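Local coordinates for protein TSC1 N-terminal domain (Chaetomium thermophilum, PDB 7A0M) that probably binds lysosomal phosphoinositide lipids and so helps bring the TSC complex to the lysosome, taking part in mTORC1 regulation, at residues Leu12-Asn17 against Asp32-Ser37. Sequence-based numbering, arbitrary orientation.
Sequences LFRALN and DAIISS
Ile34 meets Leu12, Arg14 and Ala15 with two separate branches. Its CG2 lies 3.5 Å from CA of Leu12, a side chain against backbone, and 3.8 Å from Leu12 CD1. The other branch, extended at chi2 (178°), brings CD1 to 3.8 Å from CB of Ala15. The same CD1 is 3.5 Å from NH2 of Arg14, whose chain, bent at chi3 (57°), crosses the isoleucine at about a right angle; the methyl approaches the guanidinium obliquely. An alanine in place of Ile34 would probably open a gap beside Leu12 and Ala15 and leave the Arg14 guanidinium freer to turn. The segments belong to the consecutive helices 9-21 and 29-41, an antiparallel helical hairpin (146° between segment directions, segment axes 9.4 Å apart) at the N-terminal end of this all-helical domain; no hydrogen bond joins the segments, so apolar contact carries the pairing. Next in sequence, Ile35 offers CG1 to Leu12 CD1 at 3.5 Å, the two side chains crossing obliquely. Beyond this buried pair, Leu12 also touches Leu82, while Ile35 rests on Gln81 of helix 69-81.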
ATOM      1  N   LEU B  12     -18.784 -63.591  34.509  1.00129.54           N
ATOM      2  CA  LEU B  12     -18.672 -62.160  34.250  1.00129.09           C
ATOM      3  C   LEU B  12     -19.795 -61.392  34.932  1.00127.76           C
ATOM      4  O   LEU B  12     -19.557 -60.343  35.541  1.00126.53           O
ATOM      5  CB  LEU B  12     -18.688 -61.897  32.744  1.00128.60           C
ATOM      6  CG  LEU B  12     -18.598 -60.422  32.360  1.00123.19           C
ATOM      7  CD1 LEU B  12     -17.242 -59.884  32.760  1.00127.23           C
ATOM      8  CD2 LEU B  12     -18.868 -60.199  30.882  1.00118.44           C
ATOM      9  N   PHE B  13     -21.022 -61.912  34.849  1.00124.92           N
ATOM     10  CA  PHE B  13     -22.167 -61.258  35.474  1.00121.80           C
ATOM     11  C   PHE B  13     -22.002 -61.192  36.986  1.00127.66           C
ATOM     12  O   PHE B  13     -22.369 -60.194  37.619  1.00124.70           O
ATOM     13  CB  PHE B  13     -23.452 -61.997  35.109  1.00116.59           C
ATOM     14  CG  PHE B  13     -23.758 -62.002  33.637  1.00111.55           C
ATOM     15  CD1 PHE B  13     -23.115 -61.132  32.769  1.00108.44           C
ATOM     16  CD2 PHE B  13     -24.686 -62.890  33.119  1.00112.71           C
ATOM     17  CE1 PHE B  13     -23.397 -61.146  31.416  1.00103.54           C
ATOM     18  CE2 PHE B  13     -24.972 -62.907  31.769  1.00111.23           C
ATOM     19  CZ  PHE B  13     -24.327 -62.035  30.916  1.00108.05           C
ATOM     20  N   ARG B  14     -21.441 -62.250  37.580  1.00130.63           N
ATOM     21  CA  ARG B  14     -21.257 -62.292  39.026  1.00139.90           C
ATOM     22  C   ARG B  14     -20.355 -61.166  39.489  1.00132.01           C
ATOM     23  O   ARG B  14     -20.605 -60.540  40.527  1.00133.35           O
ATOM     24  CB  ARG B  14     -20.614 -63.615  39.424  1.00153.90           C
ATOM     25  CG  ARG B  14     -20.304 -63.718  40.901  1.00165.20           C
ATOM     26  CD  ARG B  14     -19.525 -64.978  41.190  1.00173.23           C
ATOM     27  NE  ARG B  14     -18.308 -64.966  40.381  1.00173.48           N
ATOM     28  CZ  ARG B  14     -17.161 -64.413  40.769  1.00173.04           C
ATOM     29  NH1 ARG B  14     -17.065 -63.819  41.953  1.00176.51           N
ATOM     30  NH2 ARG B  14     -16.108 -64.438  39.965  1.00169.45           N
ATOM     31  N   ALA B  15     -19.298 -60.897  38.727  1.00121.22           N
ATOM     32  CA  ALA B  15     -18.394 -59.811  39.063  1.00118.08           C
ATOM     33  C   ALA B  15     -19.087 -58.463  38.915  1.00120.30           C
ATOM     34  O   ALA B  15     -18.895 -57.564  39.741  1.00123.59           O
ATOM     35  CB  ALA B  15     -17.150 -59.891  38.178  1.00115.24           C
ATOM     36  N   LEU B  16     -19.917 -58.317  37.879  1.00120.95           N
ATOM     37  CA  LEU B  16     -20.613 -57.055  37.642  1.00118.09           C
ATOM     38  C   LEU B  16     -21.617 -56.764  38.750  1.00125.29           C
ATOM     39  O   LEU B  16     -21.669 -55.647  39.280  1.00126.83           O
ATOM     40  CB  LEU B  16     -21.325 -57.097  36.290  1.00108.58           C
ATOM     41  CG  LEU B  16     -20.494 -57.397  35.042  1.00108.59           C
ATOM     42  CD1 LEU B  16     -21.385 -57.467  33.806  1.00105.31           C
ATOM     43  CD2 LEU B  16     -19.369 -56.400  34.862  1.00111.23           C
ATOM     44  N   ASN B  17     -22.429 -57.761  39.105  1.00127.76           N
ATOM     45  CA  ASN B  17     -23.443 -57.573  40.135  1.00129.28           C
ATOM     46  C   ASN B  17     -22.811 -57.245  41.481  1.00133.25           C
ATOM     47  O   ASN B  17     -23.330 -56.415  42.239  1.00128.55           O
ATOM     48  CB  ASN B  17     -24.297 -58.834  40.243  1.00135.28           C
ATOM     49  CG  ASN B  17     -25.178 -59.049  39.026  1.00135.49           C
ATOM     50  OD1 ASN B  17     -26.107 -58.284  38.769  1.00124.26           O
ATOM     51  ND2 ASN B  17     -24.890 -60.107  38.270  1.00141.32           N
ATOM     52  N   ASP B  32     -11.542 -56.798  35.979  1.00119.31           N
ATOM     53  CA  ASP B  32     -10.946 -56.635  34.658  1.00113.04           C
ATOM     54  C   ASP B  32     -10.475 -57.966  34.090  1.00114.24           C
ATOM     55  O   ASP B  32     -10.499 -58.162  32.870  1.00106.38           O
ATOM     56  CB  ASP B  32      -9.779 -55.647  34.709  1.00116.25           C
ATOM     57  CG  ASP B  32     -10.177 -54.291  35.266  1.00120.76           C
ATOM     58  OD1 ASP B  32     -11.277 -53.798  34.942  1.00119.04           O
ATOM     59  OD2 ASP B  32      -9.371 -53.704  36.018  1.00125.07           O
ATOM     60  N   ALA B  33     -10.047 -58.890  34.954  1.00121.81           N
ATOM     61  CA  ALA B  33      -9.573 -60.184  34.479  1.00130.01           C
ATOM     62  C   ALA B  33     -10.694 -60.995  33.845  1.00129.54           C
ATOM     63  O   ALA B  33     -10.504 -61.595  32.782  1.00136.10           O
ATOM     64  CB  ALA B  33      -8.938 -60.962  35.630  1.00140.90           C
ATOM     65  N   ILE B  34     -11.868 -61.028  34.479  1.00122.83           N
ATOM     66  CA  ILE B  34     -12.990 -61.771  33.914  1.00114.72           C
ATOM     67  C   ILE B  34     -13.454 -61.132  32.610  1.00106.77           C
ATOM     68  O   ILE B  34     -13.821 -61.829  31.655  1.00103.27           O
ATOM     69  CB  ILE B  34     -14.136 -61.877  34.934  1.00112.72           C
ATOM     70  CG1 ILE B  34     -13.643 -62.522  36.227  1.00111.90           C
ATOM     71  CG2 ILE B  34     -15.246 -62.731  34.372  1.00113.42           C
ATOM     72  CD1 ILE B  34     -14.702 -62.610  37.305  1.00113.03           C
ATOM     73  N   ILE B  35     -13.455 -59.797  32.550  1.00105.98           N
ATOM     74  CA  ILE B  35     -13.882 -59.094  31.342  1.00103.24           C
ATOM     75  C   ILE B  35     -12.978 -59.449  30.167  1.00108.35           C
ATOM     76  O   ILE B  35     -13.452 -59.734  29.061  1.00109.08           O
ATOM     77  CB  ILE B  35     -13.910 -57.573  31.585  1.00100.20           C
ATOM     78  CG1 ILE B  35     -15.030 -57.203  32.557  1.00100.13           C
ATOM     79  CG2 ILE B  35     -14.078 -56.824  30.273  1.00 98.40           C
ATOM     80  CD1 ILE B  35     -15.149 -55.720  32.829  1.00 98.10           C
ATOM     81  N   SER B  36     -11.660 -59.426  30.386  1.00110.07           N
ATOM     82  CA  SER B  36     -10.722 -59.721  29.305  1.00108.96           C
ATOM     83  C   SER B  36     -10.910 -61.137  28.769  1.00107.59           C
ATOM     84  O   SER B  36     -10.930 -61.353  27.553  1.00107.85           O
ATOM     85  CB  SER B  36      -9.288 -59.519  29.795  1.00112.90           C
ATOM     86  OG  SER B  36      -8.350 -60.006  28.853  1.00115.58           O
ATOM     87  N   SER B  37     -11.044 -62.119  29.664  1.00111.97           N
ATOM     88  CA  SER B  37     -11.292 -63.489  29.223  1.00119.71           C
ATOM     89  C   SER B  37     -12.646 -63.628  28.538  1.00117.02           C
ATOM     90  O   SER B  37     -12.788 -64.428  27.606  1.00118.42           O
ATOM     91  CB  SER B  37     -11.193 -64.455  30.399  1.00122.02           C
ATOM     92  OG  SER B  37     -11.510 -65.773  29.989  1.00133.16           O
TER